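Local structure of peptidase M16 domain protein (Alicyclobacillus acidocaldarius subsp. acidocaldarius DSM 446, 4XEA) at residues F264-D272 / Y377-F385. The protein is a putative metallopeptidase of the M16 (insulinase-like) family that probably hydrolyses peptide bonds at a metal site, which holds nickel in this crystal. Residues are numbered along the deposited sequence; the frame is centred on the assembly and turned at random.
Sequences FGSNLIEQD and YFLRGAEAF
Ile269 lies across the ring of Tyr377, its CG1 over one face in a CH-pi contact 4.1 Å from the ring centroid. Ile269 CG1 stands anti to its carbonyl carbon (chi1 -72°), and from there Ile269 CD1 runs on to Ala382 CB at 3.7 Å and to the edge of the Phe385 ring. Leu268 takes the edge of the same tyrosine ring, CD2 lying in its plane 3.8 Å from Tyr377 CE1, while its other methyl, CD1, rests on the aliphatic part of Arg380. Val390 of helix 387-396 packs against both Ile269 and Phe385. Here the first turns of helix 265-283, in the C-terminal half of the M16 chain, meet the end of helix 367-379, which closes in a Schellman motif with Gly381 at positive phi as its C-prime residue. Gly381 CA sits over one face of the Phe264 ring, 3.9 Å from its centroid. Beside this, Gly265 N gives a nearly straight hydrogen bond (172°) to Arg380 O at 3.0 Å, and Asn311 ND2 bonds to the same carbonyl oxygen. The guanidinium group of Arg380 turns to Asp93 in a salt bridge through NE. At the far end of the tyrosine, Tyr377 OH donates to Asp272 OD2 over 2.8 Å, reaching the oxygen on its anti side and somewhat out of the carboxylate plane, with ring and carboxylate planes 65° apart.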
loop_
_atom_site.group_PDB
_atom_site.type_symbol
_atom_site.label_atom_id
_atom_site.label_comp_id
_atom_site.label_asym_id
_atom_site.label_seq_id
_atom_site.Cartn_x
_atom_site.Cartn_y
_atom_site.Cartn_z
ATOM N N PHE A 264 -27.691 8.522 -3.792
ATOM C CA PHE A 264 -27.996 8.100 -2.427
ATOM C C PHE A 264 -28.202 6.603 -2.345
ATOM O O PHE A 264 -28.829 5.997 -3.205
ATOM C CB PHE A 264 -29.302 8.807 -2.014
ATOM C CG PHE A 264 -29.754 8.523 -0.623
ATOM C CD1 PHE A 264 -30.648 7.484 -0.361
ATOM C CD2 PHE A 264 -29.339 9.338 0.442
ATOM C CE1 PHE A 264 -31.073 7.233 0.953
ATOM C CE2 PHE A 264 -29.791 9.091 1.767
ATOM C CZ PHE A 264 -30.636 8.058 2.006
ATOM N N GLY A 265 -27.685 5.988 -1.288
ATOM C CA GLY A 265 -28.049 4.627 -0.940
ATOM C C GLY A 265 -27.838 3.570 -2.022
ATOM O O GLY A 265 -26.746 3.457 -2.583
ATOM N N SER A 266 -28.880 2.791 -2.285
ATOM C CA SER A 266 -28.789 1.696 -3.234
ATOM C C SER A 266 -28.502 2.240 -4.658
ATOM O O SER A 266 -27.813 1.575 -5.458
ATOM C CB SER A 266 -30.060 0.833 -3.195
ATOM O OG SER A 266 -31.090 1.553 -3.863
ATOM N N ASN A 267 -28.979 3.440 -4.987
ATOM C CA ASN A 267 -28.665 4.035 -6.288
ATOM C C ASN A 267 -27.149 4.366 -6.425
ATOM O O ASN A 267 -26.540 4.242 -7.502
ATOM C CB ASN A 267 -29.493 5.305 -6.518
ATOM C CG ASN A 267 -31.000 5.029 -6.741
ATOM O OD1 ASN A 267 -31.410 3.966 -7.211
ATOM N ND2 ASN A 267 -31.820 6.009 -6.397
ATOM N N LEU A 268 -26.565 4.825 -5.332
ATOM C CA LEU A 268 -25.168 5.176 -5.291
ATOM C C LEU A 268 -24.313 3.925 -5.410
ATOM O O LEU A 268 -23.336 3.905 -6.166
ATOM C CB LEU A 268 -24.850 5.916 -3.996
ATOM C CG LEU A 268 -23.378 6.294 -3.786
ATOM C CD1 LEU A 268 -23.265 7.654 -3.086
ATOM C CD2 LEU A 268 -22.705 5.227 -2.970
ATOM N N ILE A 269 -24.697 2.878 -4.689
ATOM C CA ILE A 269 -23.998 1.583 -4.737
ATOM C C ILE A 269 -23.994 1.064 -6.170
ATOM O O ILE A 269 -22.967 0.557 -6.679
ATOM C CB ILE A 269 -24.624 0.530 -3.804
ATOM C CG1 ILE A 269 -24.358 0.822 -2.299
ATOM C CG2 ILE A 269 -24.107 -0.880 -4.167
ATOM C CD1 ILE A 269 -25.324 0.082 -1.276
ATOM N N GLU A 270 -25.146 1.135 -6.826
ATOM C CA GLU A 270 -25.247 0.595 -8.181
ATOM C C GLU A 270 -24.380 1.401 -9.160
ATOM O O GLU A 270 -23.699 0.849 -10.025
ATOM C CB GLU A 270 -26.728 0.570 -8.638
ATOM C CG GLU A 270 -27.004 -0.218 -9.923
ATOM C CD GLU A 270 -26.640 0.542 -11.212
ATOM O OE1 GLU A 270 -26.481 1.787 -11.148
ATOM O OE2 GLU A 270 -26.520 -0.120 -12.280
ATOM N N GLN A 271 -24.457 2.709 -9.066
ATOM C CA GLN A 271 -23.750 3.581 -10.027
ATOM C C GLN A 271 -22.219 3.508 -9.822
ATOM O O GLN A 271 -21.459 3.477 -10.783
ATOM C CB GLN A 271 -24.253 5.004 -9.861
ATOM C CG GLN A 271 -23.798 5.980 -10.924
ATOM C CD GLN A 271 -24.562 7.274 -10.829
ATOM O OE1 GLN A 271 -25.765 7.298 -11.044
ATOM N NE2 GLN A 271 -23.873 8.348 -10.514
ATOM N N ASP A 272 -21.792 3.480 -8.565
ATOM C CA ASP A 272 -20.362 3.315 -8.211
ATOM C C ASP A 272 -19.796 1.951 -8.709
ATOM O O ASP A 272 -18.698 1.871 -9.302
ATOM C CB ASP A 272 -20.214 3.474 -6.697
ATOM C CG ASP A 272 -18.766 3.677 -6.233
ATOM O OD1 ASP A 272 -17.916 4.204 -6.981
ATOM O OD2 ASP A 272 -18.490 3.308 -5.065
ATOM N N TYR A 377 -20.638 3.158 2.713
ATOM C CA TYR A 377 -21.949 2.978 2.090
ATOM C C TYR A 377 -23.105 3.273 3.049
ATOM O O TYR A 377 -24.126 3.833 2.651
ATOM C CB TYR A 377 -22.074 1.574 1.483
ATOM C CG TYR A 377 -21.229 1.389 0.208
ATOM C CD1 TYR A 377 -21.318 2.330 -0.826
ATOM C CD2 TYR A 377 -20.368 0.304 0.025
ATOM C CE1 TYR A 377 -20.603 2.213 -1.971
ATOM C CE2 TYR A 377 -19.634 0.159 -1.190
ATOM C CZ TYR A 377 -19.768 1.145 -2.162
ATOM O OH TYR A 377 -19.092 1.135 -3.366
ATOM N N PHE A 378 -22.961 2.878 4.314
ATOM C CA PHE A 378 -23.985 3.228 5.318
ATOM C C PHE A 378 -24.208 4.734 5.418
ATOM O O PHE A 378 -25.336 5.228 5.282
ATOM C CB PHE A 378 -23.649 2.635 6.701
ATOM C CG PHE A 378 -24.595 3.108 7.761
ATOM C CD1 PHE A 378 -25.812 2.491 7.931
ATOM C CD2 PHE A 378 -24.277 4.227 8.515
ATOM C CE1 PHE A 378 -26.725 2.968 8.892
ATOM C CE2 PHE A 378 -25.175 4.742 9.444
ATOM C CZ PHE A 378 -26.397 4.131 9.631
ATOM N N LEU A 379 -23.137 5.490 5.587
ATOM C CA LEU A 379 -23.243 6.919 5.780
ATOM C C LEU A 379 -23.769 7.671 4.518
ATOM O O LEU A 379 -24.458 8.687 4.642
ATOM C CB LEU A 379 -21.927 7.517 6.251
ATOM C CG LEU A 379 -21.442 7.137 7.669
ATOM C CD1 LEU A 379 -20.085 7.801 7.959
ATOM C CD2 LEU A 379 -22.482 7.543 8.756
ATOM N N ARG A 380 -23.500 7.107 3.343
ATOM C CA ARG A 380 -24.004 7.634 2.078
ATOM C C ARG A 380 -25.438 7.194 1.744
ATOM O O ARG A 380 -25.924 7.428 0.622
ATOM C CB ARG A 380 -23.038 7.198 0.971
ATOM C CG ARG A 380 -21.812 8.135 0.952
ATOM C CD ARG A 380 -20.680 7.579 0.070
ATOM N NE ARG A 380 -19.491 8.397 0.268
ATOM C CZ ARG A 380 -18.242 8.113 -0.109
ATOM N NH1 ARG A 380 -17.956 7.025 -0.828
ATOM N NH2 ARG A 380 -17.271 8.966 0.207
ATOM N N GLY A 381 -26.094 6.501 2.696
ATOM C CA GLY A 381 -27.529 6.324 2.673
ATOM C C GLY A 381 -28.016 4.894 2.633
ATOM O O GLY A 381 -29.227 4.694 2.675
ATOM N N ALA A 382 -27.120 3.913 2.536
ATOM C CA ALA A 382 -27.541 2.507 2.532
ATOM C C ALA A 382 -27.719 2.080 3.983
ATOM O O ALA A 382 -26.876 1.444 4.568
ATOM C CB ALA A 382 -26.544 1.650 1.794
ATOM N N GLU A 383 -28.842 2.511 4.547
ATOM C CA GLU A 383 -29.138 2.418 5.978
ATOM C C GLU A 383 -29.192 0.950 6.433
ATOM O O GLU A 383 -28.902 0.650 7.578
ATOM C CB GLU A 383 -30.444 3.214 6.263
ATOM C CG GLU A 383 -30.854 3.420 7.761
ATOM C CD GLU A 383 -30.064 4.528 8.468
ATOM O OE1 GLU A 383 -29.513 5.431 7.797
ATOM O OE2 GLU A 383 -29.984 4.479 9.712
ATOM N N ALA A 384 -29.492 0.036 5.509
ATOM C CA ALA A 384 -29.471 -1.398 5.763
ATOM C C ALA A 384 -28.402 -2.114 4.926
ATOM O O ALA A 384 -28.623 -3.217 4.421
ATOM C CB ALA A 384 -30.899 -2.006 5.514
ATOM N N PHE A 385 -27.239 -1.490 4.792
ATOM C CA PHE A 385 -26.213 -1.976 3.867
ATOM C C PHE A 385 -25.855 -3.432 4.110
ATOM O O PHE A 385 -25.850 -3.883 5.259
ATOM C CB PHE A 385 -24.918 -1.172 4.013
ATOM C CG PHE A 385 -23.808 -1.672 3.137
ATOM C CD1 PHE A 385 -23.872 -1.488 1.761
ATOM C CD2 PHE A 385 -22.714 -2.346 3.681
ATOM C CE1 PHE A 385 -22.876 -1.943 0.947
ATOM C CE2 PHE A 385 -21.703 -2.839 2.866
ATOM C CZ PHE A 385 -21.769 -2.621 1.500
#